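Local coordinates for protein putative xylanase (Bacteroides fragilis, PDB 2P1G) that is of unproven function, may hydrolyse glycosyl bonds, and belongs to an amidase-like family of the papain-related peptidase clan, at residues Tyr91-Ile96 / Gly186-His191; Ile178-Asn183 / Thr232-Leu237. All blocks are in the same frame, centred on the assembly; numbering follows the deposited sequence.

Overall arrangement
Four segments build the two contacts. Along the chain, Y91-I96 comes first, then I178-N183, G186-H191 and T232-L237. Contact 1 closes a long, mixed loop of 89 residues and sets the start of helix 92-101 against the start of strand 189-198. Contact 2 closes a loop of 48 residues, 22 of them in strands, and pairs strands 177-182 and 231-238. The two contacts cross, because their segments alternate. Their centres lie about 9 Å apart. Strands 177-182 and 189-198 are sheet neighbours, probably bonded from H191 O to L180 N and from S190 N to L180 O. I96 also packs on L237. Helix 92-101 thus packs on strands 189-198 and 231-238, and strand 177-182 pairs with both.

Contact 1 of 2, residues Tyr91-Ile96 / Gly186-His191; sequences YISDWI and GLDVSH
D188 reaches from G186-H191 to the first turn of helix 92-101 and meets S93. Its CG lies between the backbone N and the carbonyl carbon (chi1 44°). D188 CB is 3.2 Å from S93 OG. D188 CG is 3.3 Å from the same oxygen, S93 OG. At the tip the two oxygens take different partners. D188 OD2 accepts two bonds from one residue. S93 N gives the first, at 2.7 Å with an N-H...O angle of 150°, and meets OD2 nearly along its C-O axis. S93 OG gives the second to the anti lone pair of OD2, at 2.6 Å. D188 OD1 lies at the edge of the Y91 ring, in its plane, 3.9 Å from Y91 CD1. It also accepts from a water that takes the N-H of I92. One carboxylate thus serves two backbone N-H groups at the helix start, that of S93 directly and that of I92 through the water, and the positive helix end may in turn stabilise its charge. The Y91 hydroxyl turns to E148 and M124. Beside the polar group, I92 crosses V189 at about a right angle, with I92 CD1 3.6 Å from V189 CG1. Y91 is the N-cap residue. The arrangement is an aspartate from a distant segment satisfying a helix N terminus, here where helix 92-101 docks on the sheet of a probably papain-like fold.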
loop_
_atom_site.group_PDB
_atom_site.type_symbol
_atom_site.label_atom_id
_atom_site.label_comp_id
_atom_site.label_asym_id
_atom_site.label_seq_id
_atom_site.Cartn_x
_atom_site.Cartn_y
_atom_site.Cartn_z
ATOM N N TYR A 91 -7.087 -0.938 5.253
ATOM C CA TYR A 91 -7.041 0.393 4.642
ATOM C C TYR A 91 -5.604 0.856 4.592
ATOM O O TYR A 91 -4.913 0.839 5.598
ATOM C CB TYR A 91 -7.834 1.395 5.460
ATOM C CG TYR A 91 -9.329 1.288 5.257
ATOM C CD1 TYR A 91 -9.940 1.850 4.129
ATOM C CD2 TYR A 91 -10.116 0.617 6.171
ATOM C CE1 TYR A 91 -11.314 1.755 3.935
ATOM C CE2 TYR A 91 -11.492 0.523 5.992
ATOM C CZ TYR A 91 -12.076 1.091 4.882
ATOM O OH TYR A 91 -13.425 0.993 4.714
ATOM N N ILE A 92 -5.177 1.310 3.427
ATOM C CA ILE A 92 -3.803 1.804 3.253
ATOM C C ILE A 92 -3.414 2.979 4.156
ATOM O O ILE A 92 -2.278 3.038 4.608
ATOM C CB ILE A 92 -3.480 1.993 1.771
ATOM C CG1 ILE A 92 -3.542 0.628 1.080
ATOM C CG2 ILE A 92 -2.086 2.584 1.584
ATOM C CD1 ILE A 92 -3.510 0.693 -0.446
ATOM N N SER A 93 -4.350 3.882 4.484
ATOM C CA SER A 93 -4.037 4.961 5.431
ATOM C C SER A 93 -3.609 4.384 6.747
ATOM O O SER A 93 -2.709 4.887 7.394
ATOM C CB SER A 93 -5.233 5.889 5.684
ATOM O OG SER A 93 -5.530 6.598 4.495
ATOM N N ASP A 94 -4.289 3.316 7.148
ATOM C CA ASP A 94 -4.026 2.667 8.415
ATOM C C ASP A 94 -2.662 1.932 8.354
ATOM O O ASP A 94 -1.856 2.006 9.289
ATOM C CB ASP A 94 -5.152 1.667 8.632
ATOM C CG ASP A 94 -5.351 1.294 10.075
ATOM O OD1 ASP A 94 -4.713 1.867 10.995
ATOM O OD2 ASP A 94 -6.189 0.387 10.288
ATOM N N TRP A 95 -2.446 1.229 7.246
ATOM C CA TRP A 95 -1.192 0.545 6.941
ATOM C C TRP A 95 -0.017 1.527 7.004
ATOM O O TRP A 95 1.032 1.248 7.624
ATOM C CB TRP A 95 -1.302 -0.082 5.561
ATOM C CG TRP A 95 -0.178 -0.974 5.122
ATOM C CD1 TRP A 95 -0.129 -2.326 5.219
ATOM C CD2 TRP A 95 1.038 -0.570 4.475
ATOM N NE1 TRP A 95 1.057 -2.802 4.694
ATOM C CE2 TRP A 95 1.785 -1.741 4.219
ATOM C CE3 TRP A 95 1.564 0.670 4.077
ATOM C CZ2 TRP A 95 3.038 -1.712 3.592
ATOM C CZ3 TRP A 95 2.803 0.699 3.458
ATOM C CH2 TRP A 95 3.526 -0.482 3.214
ATOM N N ILE A 96 -0.189 2.661 6.343
ATOM C CA ILE A 96 0.854 3.710 6.380
ATOM C C ILE A 96 1.083 4.207 7.826
ATOM O O ILE A 96 2.222 4.299 8.278
ATOM C CB ILE A 96 0.507 4.894 5.448
ATOM C CG1 ILE A 96 0.570 4.462 3.992
ATOM C CG2 ILE A 96 1.462 6.067 5.710
ATOM C CD1 ILE A 96 -0.077 5.443 3.022
ATOM N N GLY A 186 -15.581 6.471 0.165
ATOM C CA GLY A 186 -15.329 5.490 1.217
ATOM C C GLY A 186 -13.917 4.972 1.294
ATOM O O GLY A 186 -13.607 4.165 2.155
ATOM N N LEU A 187 -13.058 5.462 0.398
ATOM C CA LEU A 187 -11.673 5.006 0.311
ATOM C C LEU A 187 -10.706 6.202 0.265
ATOM O O LEU A 187 -11.100 7.343 -0.048
ATOM C CB LEU A 187 -11.465 4.133 -0.954
ATOM C CG LEU A 187 -12.234 2.824 -1.082
ATOM C CD1 LEU A 187 -12.082 2.265 -2.470
ATOM C CD2 LEU A 187 -11.686 1.816 -0.072
ATOM N N ASP A 188 -9.453 5.890 0.587
ATOM C CA ASP A 188 -8.368 6.820 0.773
ATOM C C ASP A 188 -7.321 6.720 -0.352
ATOM O O ASP A 188 -6.823 7.714 -0.865
ATOM C CB ASP A 188 -7.662 6.490 2.123
ATOM C CG ASP A 188 -7.411 4.933 2.378
ATOM O OD1 ASP A 188 -7.901 4.045 1.708
ATOM O OD2 ASP A 188 -6.702 4.605 3.325
ATOM N N VAL A 189 -6.988 5.485 -0.685
ATOM C CA VAL A 189 -5.862 5.169 -1.551
ATOM C C VAL A 189 -6.363 3.986 -2.355
ATOM O O VAL A 189 -6.950 3.037 -1.798
ATOM C CB VAL A 189 -4.601 4.754 -0.727
ATOM C CG1 VAL A 189 -3.553 4.099 -1.631
ATOM C CG2 VAL A 189 -4.009 5.950 0.050
ATOM N N SER A 190 -6.182 4.035 -3.668
ATOM C CA SER A 190 -6.693 2.978 -4.511
ATOM C C SER A 190 -5.612 1.975 -4.886
ATOM O O SER A 190 -5.920 0.834 -5.212
ATOM C CB SER A 190 -7.293 3.571 -5.766
ATOM O OG SER A 190 -6.323 4.322 -6.433
ATOM N N HIS A 191 -4.352 2.394 -4.819
ATOM C CA HIS A 191 -3.253 1.586 -5.343
ATOM C C HIS A 191 -1.941 2.070 -4.721
ATOM O O HIS A 191 -1.845 3.211 -4.316
ATOM C CB HIS A 191 -3.194 1.809 -6.856
ATOM C CG HIS A 191 -2.361 0.819 -7.592
ATOM N ND1 HIS A 191 -1.432 1.194 -8.538
ATOM C CD2 HIS A 191 -2.327 -0.532 -7.547
ATOM C CE1 HIS A 191 -0.848 0.115 -9.030
ATOM N NE2 HIS A 191 -1.370 -0.945 -8.443
HETATM O O HOH W 1 -7.242 1.643 1.296
#

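Contact 2 of 2, residues Ile178-Asn183 / Thr232-Leu237; sequences IALTTN and TGIRVL
T181 and T232 share one torsion. Each has OG1 between the backbone N and the carbonyl carbon, with chi1 56° in T181 and 59° in T232. The side chains cross at about a right angle and the hydroxyls meet tip to tip. T181 OG1 and T232 OG1 are 2.8 Å apart and hydrogen-bonded, and either could be the donor. A water joins the T232 hydroxyl to T182 O. The backbones beside them are bonded too, T232 N to T181 O and T181 N to G233 O. In I234 the first torsion sends CG2 anti to the carbonyl carbon, toward two neighbours. I234 CG2 is 3.6 Å from I178 CG2. It is only 3.3 Å from L180 CD2, tighter than usual for two methyl groups.

The two strands run antiparallel, the axes of segments 178-182 and 232-237 at 150°, and belong to an antiparallel sheet, consistent with the papain-related clan. A179 and R235 are a hydrogen-bonded pair: A179 N reaches R235 O at 2.9 Å and R235 N reaches A179 O at 2.8 Å. I178 with V236 and L180 with I234 are non-hydrogen-bonded pairs. Their side chains form one apolar face, on which L221 and L225 of helix 221-226 rest. The other face carries A179, T181 and R235. There T181 CG2 packs 3.8 Å from R235 CG, the two side chains crossing at about a right angle. The R235 chain bends further out and leads its guanidinium away, where NH2 makes a salt bridge to D107. R235 also touches I96 of helix 92-101. On the apolar face, beyond I234, I178 and V236 lie side by side and point the same way, with I178 CD1 4.0 Å from V236 CG2.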
loop_
_atom_site.group_PDB
_atom_site.type_symbol
_atom_site.label_atom_id
_atom_site.label_comp_id
_atom_site.label_asym_id
_atom_site.label_seq_id
_atom_site.Cartn_x
_atom_site.Cartn_y
_atom_site.Cartn_z
ATOM N N ILE A 178 4.915 4.676 -3.286
ATOM C CA ILE A 178 3.991 5.688 -3.776
ATOM C C ILE A 178 2.595 5.155 -3.559
ATOM O O ILE A 178 2.249 4.090 -4.090
ATOM C CB ILE A 178 4.147 5.925 -5.304
ATOM C CG1 ILE A 178 5.578 6.361 -5.666
ATOM C CG2 ILE A 178 3.108 6.962 -5.814
ATOM C CD1 ILE A 178 6.043 7.635 -4.982
ATOM N N ALA A 179 1.805 5.880 -2.781
ATOM C CA ALA A 179 0.364 5.560 -2.653
ATOM C C ALA A 179 -0.464 6.536 -3.479
ATOM O O ALA A 179 -0.353 7.760 -3.320
ATOM C CB ALA A 179 -0.082 5.605 -1.179
ATOM N N LEU A 180 -1.308 5.995 -4.351
ATOM C CA LEU A 180 -2.128 6.811 -5.243
ATOM C C LEU A 180 -3.443 7.103 -4.522
ATOM O O LEU A 180 -4.228 6.173 -4.238
ATOM C CB LEU A 180 -2.421 6.046 -6.525
ATOM C CG LEU A 180 -1.259 5.664 -7.447
ATOM C CD1 LEU A 180 -1.794 5.404 -8.838
ATOM C CD2 LEU A 180 -0.203 6.707 -7.512
ATOM N N THR A 181 -3.671 8.377 -4.244
ATOM C CA THR A 181 -4.815 8.840 -3.465
ATOM C C THR A 181 -6.014 8.970 -4.384
ATOM O O THR A 181 -5.862 9.213 -5.583
ATOM C CB THR A 181 -4.542 10.190 -2.718
ATOM O OG1 THR A 181 -4.144 11.201 -3.647
ATOM C CG2 THR A 181 -3.431 10.019 -1.692
ATOM N N THR A 182 -7.201 8.805 -3.798
ATOM C CA THR A 182 -8.441 8.735 -4.564
ATOM C C THR A 182 -9.544 9.508 -3.844
ATOM O O THR A 182 -9.485 9.693 -2.619
ATOM C CB THR A 182 -8.890 7.247 -4.809
ATOM O OG1 THR A 182 -10.100 7.221 -5.583
ATOM C CG2 THR A 182 -9.150 6.481 -3.474
ATOM N N ASN A 183 -10.532 9.973 -4.616
ATOM C CA ASN A 183 -11.715 10.609 -4.028
ATOM C C ASN A 183 -12.929 9.720 -4.174
ATOM O O ASN A 183 -14.066 10.160 -3.970
ATOM C CB ASN A 183 -11.972 11.978 -4.671
ATOM C CG ASN A 183 -12.117 11.906 -6.175
ATOM O OD1 ASN A 183 -12.395 10.838 -6.761
ATOM N ND2 ASN A 183 -12.001 13.076 -6.821
ATOM N N THR A 232 -6.396 11.518 -7.265
ATOM C CA THR A 232 -6.215 12.911 -6.904
ATOM C C THR A 232 -4.752 13.308 -6.738
ATOM O O THR A 232 -4.429 14.498 -6.817
ATOM C CB THR A 232 -6.989 13.266 -5.630
ATOM O OG1 THR A 232 -6.532 12.443 -4.547
ATOM C CG2 THR A 232 -8.517 13.052 -5.834
ATOM N N GLY A 233 -3.867 12.335 -6.493
ATOM C CA GLY A 233 -2.503 12.694 -6.111
ATOM C C GLY A 233 -1.757 11.500 -5.569
ATOM O O GLY A 233 -2.156 10.345 -5.835
ATOM N N ILE A 234 -0.655 11.755 -4.859
ATOM C CA ILE A 234 0.105 10.697 -4.251
ATOM C C ILE A 234 0.580 11.027 -2.848
ATOM O O ILE A 234 0.694 12.202 -2.474
ATOM C CB ILE A 234 1.345 10.309 -5.108
ATOM C CG1 ILE A 234 2.256 11.514 -5.334
ATOM C CG2 ILE A 234 0.897 9.663 -6.462
ATOM C CD1 ILE A 234 3.658 11.153 -6.031
ATOM N N ARG A 235 0.825 9.980 -2.075
ATOM C CA ARG A 235 1.627 10.111 -0.872
ATOM C C ARG A 235 2.941 9.382 -1.152
ATOM O O ARG A 235 2.964 8.369 -1.869
ATOM C CB ARG A 235 0.915 9.478 0.332
ATOM C CG ARG A 235 -0.451 10.159 0.634
ATOM C CD ARG A 235 -1.069 9.534 1.904
ATOM N NE ARG A 235 -0.247 9.716 3.109
ATOM C CZ ARG A 235 -0.563 9.175 4.279
ATOM N NH1 ARG A 235 -1.659 8.419 4.371
ATOM N NH2 ARG A 235 0.191 9.385 5.350
ATOM N N VAL A 236 4.022 9.926 -0.601
ATOM C CA VAL A 236 5.378 9.395 -0.834
ATOM C C VAL A 236 5.931 8.981 0.508
ATOM O O VAL A 236 5.992 9.803 1.446
ATOM C CB VAL A 236 6.307 10.455 -1.480
ATOM C CG1 VAL A 236 7.757 9.910 -1.653
ATOM C CG2 VAL A 236 5.704 10.958 -2.821
ATOM N N LEU A 237 6.312 7.708 0.610
ATOM C CA LEU A 237 6.923 7.185 1.823
ATOM C C LEU A 237 8.274 6.600 1.500
ATOM O O LEU A 237 8.507 6.177 0.361
ATOM C CB LEU A 237 6.061 6.101 2.450
ATOM C CG LEU A 237 4.549 6.369 2.537
ATOM C CD1 LEU A 237 3.868 5.118 3.028
ATOM C CD2 LEU A 237 4.240 7.579 3.447
HETATM O O HOH W 2 -7.792 12.475 -2.212
#